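Local coordinates for protein Dr hemagglutinin structural subunit (PDB 2JKN) that mediates adherence of uropathogenic Escherichia coli to the upper urinary tract as a fimbrial adhesin that binds the Dr blood group antigen, at residues K69-N74 / T141-Y146; V93-T98 / I122-D127. All coordinates share one frame; numbering follows the deposited sequence. Where two conformers were deposited one is given.

How the interactions relate
The two contacts are both antiparallel strand pairings of the all-beta Dr adhesin subunit, an immunoglobulin-like fold, and their centres lie about 14 Å apart. Interaction 1 joins the end of strand 65-70 and the turn after it to strand 136-147; interaction 2 pairs strand 90-97 with strand 119-126. Along the chain, both strands of interaction 2 fall between the two segments of interaction 1, and strand 136-147 is the next one after strand 119-126. The contacts meet where Leu142 CD1 packs on Ile124 CD1 at 4.3 Å, so the strand pair that carries part of the chloramphenicol succinate pocket shares one apolar interior with the pairing of 65-70 and 136-147.

Interaction 1. Residues K69-N74 / T141-Y146; sequences KADTDN and TLTGGY
Thr141 meets both the turn and the strand end of 69-74. Its N donates to Asn74 OD1 at 3.1 Å with a nearly straight N-H (167°), yet arrives from above the amide plane. That amide is fixed at both ends: ND2 of Asn74 donates to the carbonyls of Thr139 and Phe81, while water 2 bridges OD1 to Thr141 OG1. The OG1 of Thr141 lies beside its own backbone N (chi1 -55°), which brings it to this water. In the conformer modelled, one of two, the carboxylate of Asp71 lies across CB and CG2 of Thr141. In the backbone, Thr141 O takes the N-H of Asp71 at 3.1 Å, just past the end of strand 65-70.

Leu142 faces Ala70 in an antiparallel non-hydrogen-bonded pair. Its CD2 packs on the methyl of Ala70 (4.0 Å from CB), on the buried side that Phe80 also covers.

Thr143 and Lys69 form the hydrogen-bonded pair: Lys69 N donates to Thr143 O at 2.8 Å, and Thr143 N returns a bond to Lys69 O at 2.9 Å. On the face opposite Leu142, water 1 joins Lys69 O and Thr143 OG1, the latter 2.8 Å from the water; this hydroxyl also bonds to Thr18 OG1.

Beyond Thr143 the strand runs on to Tyr146, whose hydroxyl bonds to Glu27 of a second subunit. Where the regular ladder stops, the amide of Asn74 carries the pairing on by accepting the next strand N-H, so a side chain replaces a backbone carbonyl at the turn.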
# COMPACT_ATOMS: atom_id res chain seq x y z
N LYS A 69 -11.73 13.37 10.83
CA LYS A 69 -12.67 13.57 9.73
C LYS A 69 -12.67 12.36 8.84
O LYS A 69 -11.62 11.89 8.40
CB LYS A 69 -12.33 14.81 8.91
CG LYS A 69 -13.27 14.96 7.69
CD LYS A 69 -13.37 16.39 7.21
CE LYS A 69 -14.45 16.50 6.14
NZ LYS A 69 -14.24 15.47 5.07
N ALA A 70 -13.87 11.86 8.55
CA ALA A 70 -14.02 10.70 7.66
C ALA A 70 -13.93 11.15 6.20
O ALA A 70 -14.39 12.25 5.86
CB ALA A 70 -15.38 10.01 7.92
N ASP A 71 -13.37 10.30 5.35
CA ASP A 71 -13.34 10.61 3.91
C ASP A 71 -14.78 10.87 3.44
O ASP A 71 -15.74 10.33 4.01
CB ASP A 71 -12.73 9.43 3.12
CG ASP A 71 -11.23 9.61 2.86
OD1 ASP A 71 -10.55 10.36 3.60
OD2 ASP A 71 -10.73 8.96 1.91
N THR A 72 -14.93 11.68 2.38
CA THR A 72 -16.27 12.00 1.85
C THR A 72 -17.12 10.78 1.59
O THR A 72 -18.34 10.81 1.77
CB THR A 72 -16.20 12.82 0.54
OG1 THR A 72 -15.35 13.96 0.71
CG2 THR A 72 -17.59 13.27 0.14
N ASP A 73 -16.50 9.74 1.04
CA ASP A 73 -17.24 8.52 0.68
C ASP A 73 -17.64 7.65 1.87
O ASP A 73 -18.29 6.61 1.70
CB ASP A 73 -16.39 7.70 -0.31
CG ASP A 73 -16.21 8.41 -1.66
OD1 ASP A 73 -17.08 9.22 -2.02
OD2 ASP A 73 -15.18 8.18 -2.34
N ASN A 74 -17.25 8.07 3.09
CA ASN A 74 -17.52 7.28 4.30
C ASN A 74 -18.61 7.88 5.21
O ASN A 74 -18.85 7.39 6.32
CB ASN A 74 -16.23 7.10 5.12
CG ASN A 74 -15.25 6.13 4.47
OD1 ASN A 74 -14.07 6.43 4.36
ND2 ASN A 74 -15.72 4.91 4.19
N THR A 141 -11.79 5.58 6.22
CA THR A 141 -10.58 6.41 6.33
C THR A 141 -10.82 7.60 7.23
O THR A 141 -11.78 8.32 7.06
CB THR A 141 -10.10 6.83 4.94
OG1 THR A 141 -9.89 5.64 4.14
CG2 THR A 141 -8.80 7.62 5.04
N LEU A 142 -9.98 7.76 8.24
CA LEU A 142 -10.12 8.84 9.21
C LEU A 142 -8.84 9.67 9.27
O LEU A 142 -7.75 9.13 9.49
CB LEU A 142 -10.40 8.24 10.59
CG LEU A 142 -11.78 7.59 10.78
CD1 LEU A 142 -11.85 6.80 12.09
CD2 LEU A 142 -12.88 8.66 10.74
N THR A 143 -8.98 10.99 9.11
CA THR A 143 -7.83 11.92 9.13
C THR A 143 -7.85 12.77 10.40
O THR A 143 -8.89 13.31 10.77
CB THR A 143 -7.84 12.84 7.87
OG1 THR A 143 -7.80 12.02 6.69
CG2 THR A 143 -6.66 13.80 7.88
N GLY A 144 -6.70 12.91 11.04
CA GLY A 144 -6.60 13.69 12.28
C GLY A 144 -6.53 15.20 12.03
O GLY A 144 -5.97 15.66 11.03
N GLY A 145 -7.03 15.96 12.99
CA GLY A 145 -6.98 17.41 12.89
C GLY A 145 -7.67 17.98 14.10
O GLY A 145 -7.73 17.35 15.16
N TYR A 146 -8.18 19.20 13.96
CA TYR A 146 -8.87 19.82 15.09
C TYR A 146 -10.10 20.60 14.66
O TYR A 146 -10.23 20.99 13.51
CB TYR A 146 -7.92 20.66 15.92
CG TYR A 146 -7.25 21.79 15.18
CD1 TYR A 146 -5.96 21.65 14.65
CD2 TYR A 146 -7.87 23.04 15.07
CE1 TYR A 146 -5.33 22.70 14.00
CE2 TYR A 146 -7.24 24.10 14.43
CZ TYR A 146 -5.97 23.93 13.90
OH TYR A 146 -5.37 24.99 13.25
O HOH W 1 -10.34 11.29 5.81
O HOH W 2 -12.23 5.00 2.98

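Interaction 2. Residues V93-T98 / I122-D127; sequences VNIRPT and IGIYVD. With CL8 (chloramphenicol succinate), chain I.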
# COMPACT_ATOMS: atom_id res chain seq x y z
N VAL A 93 -21.45 2.02 10.66
CA VAL A 93 -20.73 1.82 11.91
C VAL A 93 -20.98 2.91 12.90
O VAL A 93 -21.38 4.02 12.54
CB VAL A 93 -19.20 1.66 11.67
CG1 VAL A 93 -18.90 0.46 10.78
CG2 VAL A 93 -18.61 2.99 11.05
N ASN A 94 -20.68 2.61 14.17
CA ASN A 94 -20.63 3.61 15.23
C ASN A 94 -19.15 3.76 15.59
O ASN A 94 -18.38 2.80 15.52
CB ASN A 94 -21.40 3.13 16.46
CG ASN A 94 -22.87 3.40 16.36
OD1 ASN A 94 -23.29 4.49 15.96
ND2 ASN A 94 -23.68 2.39 16.64
N ILE A 95 -18.76 4.99 15.90
CA ILE A 95 -17.39 5.33 16.26
C ILE A 95 -17.46 5.85 17.69
O ILE A 95 -18.30 6.68 17.99
CB ILE A 95 -16.84 6.40 15.31
CG1 ILE A 95 -16.84 5.87 13.86
CG2 ILE A 95 -15.46 6.86 15.75
CD1 ILE A 95 -16.39 6.90 12.83
N ARG A 96 -16.68 5.26 18.59
CA ARG A 96 -16.78 5.56 20.02
C ARG A 96 -15.43 5.38 20.71
O ARG A 96 -14.79 4.35 20.56
CB ARG A 96 -17.81 4.60 20.67
CG ARG A 96 -17.96 4.77 22.18
CD ARG A 96 -19.14 3.96 22.74
NE ARG A 96 -18.85 2.53 22.80
CZ ARG A 96 -19.38 1.62 21.98
NH1 ARG A 96 -20.23 2.00 21.04
NH2 ARG A 96 -19.07 0.34 22.12
N PRO A 97 -15.01 6.37 21.52
CA PRO A 97 -13.77 6.23 22.27
C PRO A 97 -13.98 5.17 23.35
O PRO A 97 -15.09 5.03 23.88
CB PRO A 97 -13.60 7.62 22.91
CG PRO A 97 -14.99 8.13 23.06
CD PRO A 97 -15.66 7.67 21.78
N THR A 98 -12.95 4.39 23.64
CA THR A 98 -13.05 3.33 24.64
C THR A 98 -13.14 3.90 26.05
O THR A 98 -13.53 3.20 26.98
CB THR A 98 -11.89 2.30 24.53
OG1 THR A 98 -10.64 2.96 24.75
CG2 THR A 98 -11.86 1.63 23.16
N ILE A 122 -10.09 4.78 19.57
CA ILE A 122 -11.43 4.97 19.03
C ILE A 122 -11.87 3.60 18.50
O ILE A 122 -11.21 3.02 17.65
CB ILE A 122 -11.44 6.01 17.88
CG1 ILE A 122 -11.07 7.42 18.41
CG2 ILE A 122 -12.83 6.03 17.19
CD1 ILE A 122 -12.22 8.15 19.09
N GLY A 123 -12.97 3.07 19.00
CA GLY A 123 -13.44 1.79 18.48
C GLY A 123 -14.42 1.97 17.30
O GLY A 123 -15.21 2.92 17.26
N ILE A 124 -14.33 1.07 16.33
CA ILE A 124 -15.27 1.06 15.20
C ILE A 124 -16.15 -0.17 15.37
O ILE A 124 -15.63 -1.29 15.52
CB ILE A 124 -14.54 1.02 13.85
CG1 ILE A 124 -13.47 2.13 13.76
CG2 ILE A 124 -15.56 1.13 12.70
CD1 ILE A 124 -14.03 3.55 13.87
N TYR A 125 -17.47 0.04 15.45
CA TYR A 125 -18.43 -1.05 15.72
C TYR A 125 -19.56 -1.11 14.67
O TYR A 125 -20.06 -0.08 14.21
CB TYR A 125 -19.06 -0.86 17.11
CG TYR A 125 -18.05 -0.74 18.25
CD1 TYR A 125 -17.65 -1.84 18.98
CD2 TYR A 125 -17.52 0.51 18.61
CE1 TYR A 125 -16.72 -1.73 20.01
CE2 TYR A 125 -16.58 0.64 19.63
CZ TYR A 125 -16.17 -0.49 20.31
OH TYR A 125 -15.27 -0.36 21.34
N VAL A 126 -20.00 -2.31 14.33
CA VAL A 126 -21.12 -2.47 13.41
C VAL A 126 -22.36 -1.78 14.04
O VAL A 126 -22.66 -1.97 15.21
CB VAL A 126 -21.39 -3.97 13.11
CG1 VAL A 126 -22.69 -4.14 12.30
CG2 VAL A 126 -20.20 -4.57 12.34
N ASP A 127 -23.04 -0.94 13.25
CA ASP A 127 -24.23 -0.22 13.74
C ASP A 127 -25.48 -0.85 13.15
O ASP A 127 -25.86 -0.55 12.00
CB ASP A 127 -24.15 1.26 13.33
CG ASP A 127 -25.39 2.08 13.76
OD1 ASP A 127 -26.08 1.68 14.72
OD2 ASP A 127 -25.63 3.13 13.14
C1 CL8 I . -12.80 -2.28 19.62
CL1 CL8 I . -13.58 -1.93 18.04
CL2 CL8 I . -11.66 -1.00 20.12
C2 CL8 I . -12.04 -3.64 19.42
O2 CL8 I . -11.51 -3.89 18.34
N2 CL8 I . -12.07 -4.38 20.44
C3 CL8 I . -11.54 -5.73 20.74
C4 CL8 I . -12.61 -6.81 20.49
C5 CL8 I . -10.46 -5.75 21.77
O5 CL8 I . -11.29 -5.82 22.94
C6 CL8 I . -9.39 -4.82 21.77
C7 CL8 I . -8.47 -4.79 20.74
C8 CL8 I . -7.45 -3.80 20.75
C9 CL8 I . -7.48 -2.89 21.82
N9 CL8 I . -6.40 -1.84 21.86
O9A CL8 I . -6.46 -1.07 22.82
O9B CL8 I . -5.58 -1.82 21.00
C10 CL8 I . -8.41 -2.90 22.81
C11 CL8 I . -9.39 -3.88 22.79
O4 CL8 I . -12.67 -7.37 19.16
O15 CL8 I . -9.83 -5.58 16.55
C15 CL8 I . -10.30 -6.21 15.63
O16 CL8 I . -9.54 -6.51 14.57
C14 CL8 I . -11.73 -6.66 15.68
C13 CL8 I . -12.39 -6.17 16.98
C12 CL8 I . -11.79 -6.87 18.17
O12 CL8 I . -10.59 -6.98 18.27
O HOH W 3 -24.25 4.52 11.27
O HOH W 4 -22.64 -0.05 17.42
O HOH W 5 -15.17 1.96 22.37
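Ile95 and Ile124 lie side by side on the inner face, pointing the same way, with Ile95 CG1 3.6 Å from Ile124 CD1. Val93 meets the other branch of Ile124, the CB of Val93 lying 3.8 Å from Ile124 CG2, and at the far end Ile122 CD1 lies against the ring of Pro97. Phe110 of strand 109-112 covers Ile95, Pro97 and Ile122. These residues belong to an antiparallel beta ladder in the immunoglobulin-like fold of the adhesin, tied by reciprocal backbone bonds between Asn94 and Tyr125 and between Arg96 and Gly123; in the second pair Gly123 N reaches Arg96 O at 2.7 Å.

On the outer face the Tyr125 ring is sandwiched. The guanidinium of Arg96 lies almost flat on one side, planes 16° apart and centres 4.2 Å apart, a cation-pi stack reached through a bend at chi3 (74°). Chlorine CL1 of chloramphenicol succinate sits over the opposite face, 3.7 Å from Tyr125 CZ, while CL2 is 3.7 Å from Gly123 CA. Water 5 bridges Tyr125 OH to Arg96 O. At the other end, water 4 links Asn94 ND2 to Val126 O, and the Asn94 amide crosses the Asp127 carboxylate with planes 41° apart.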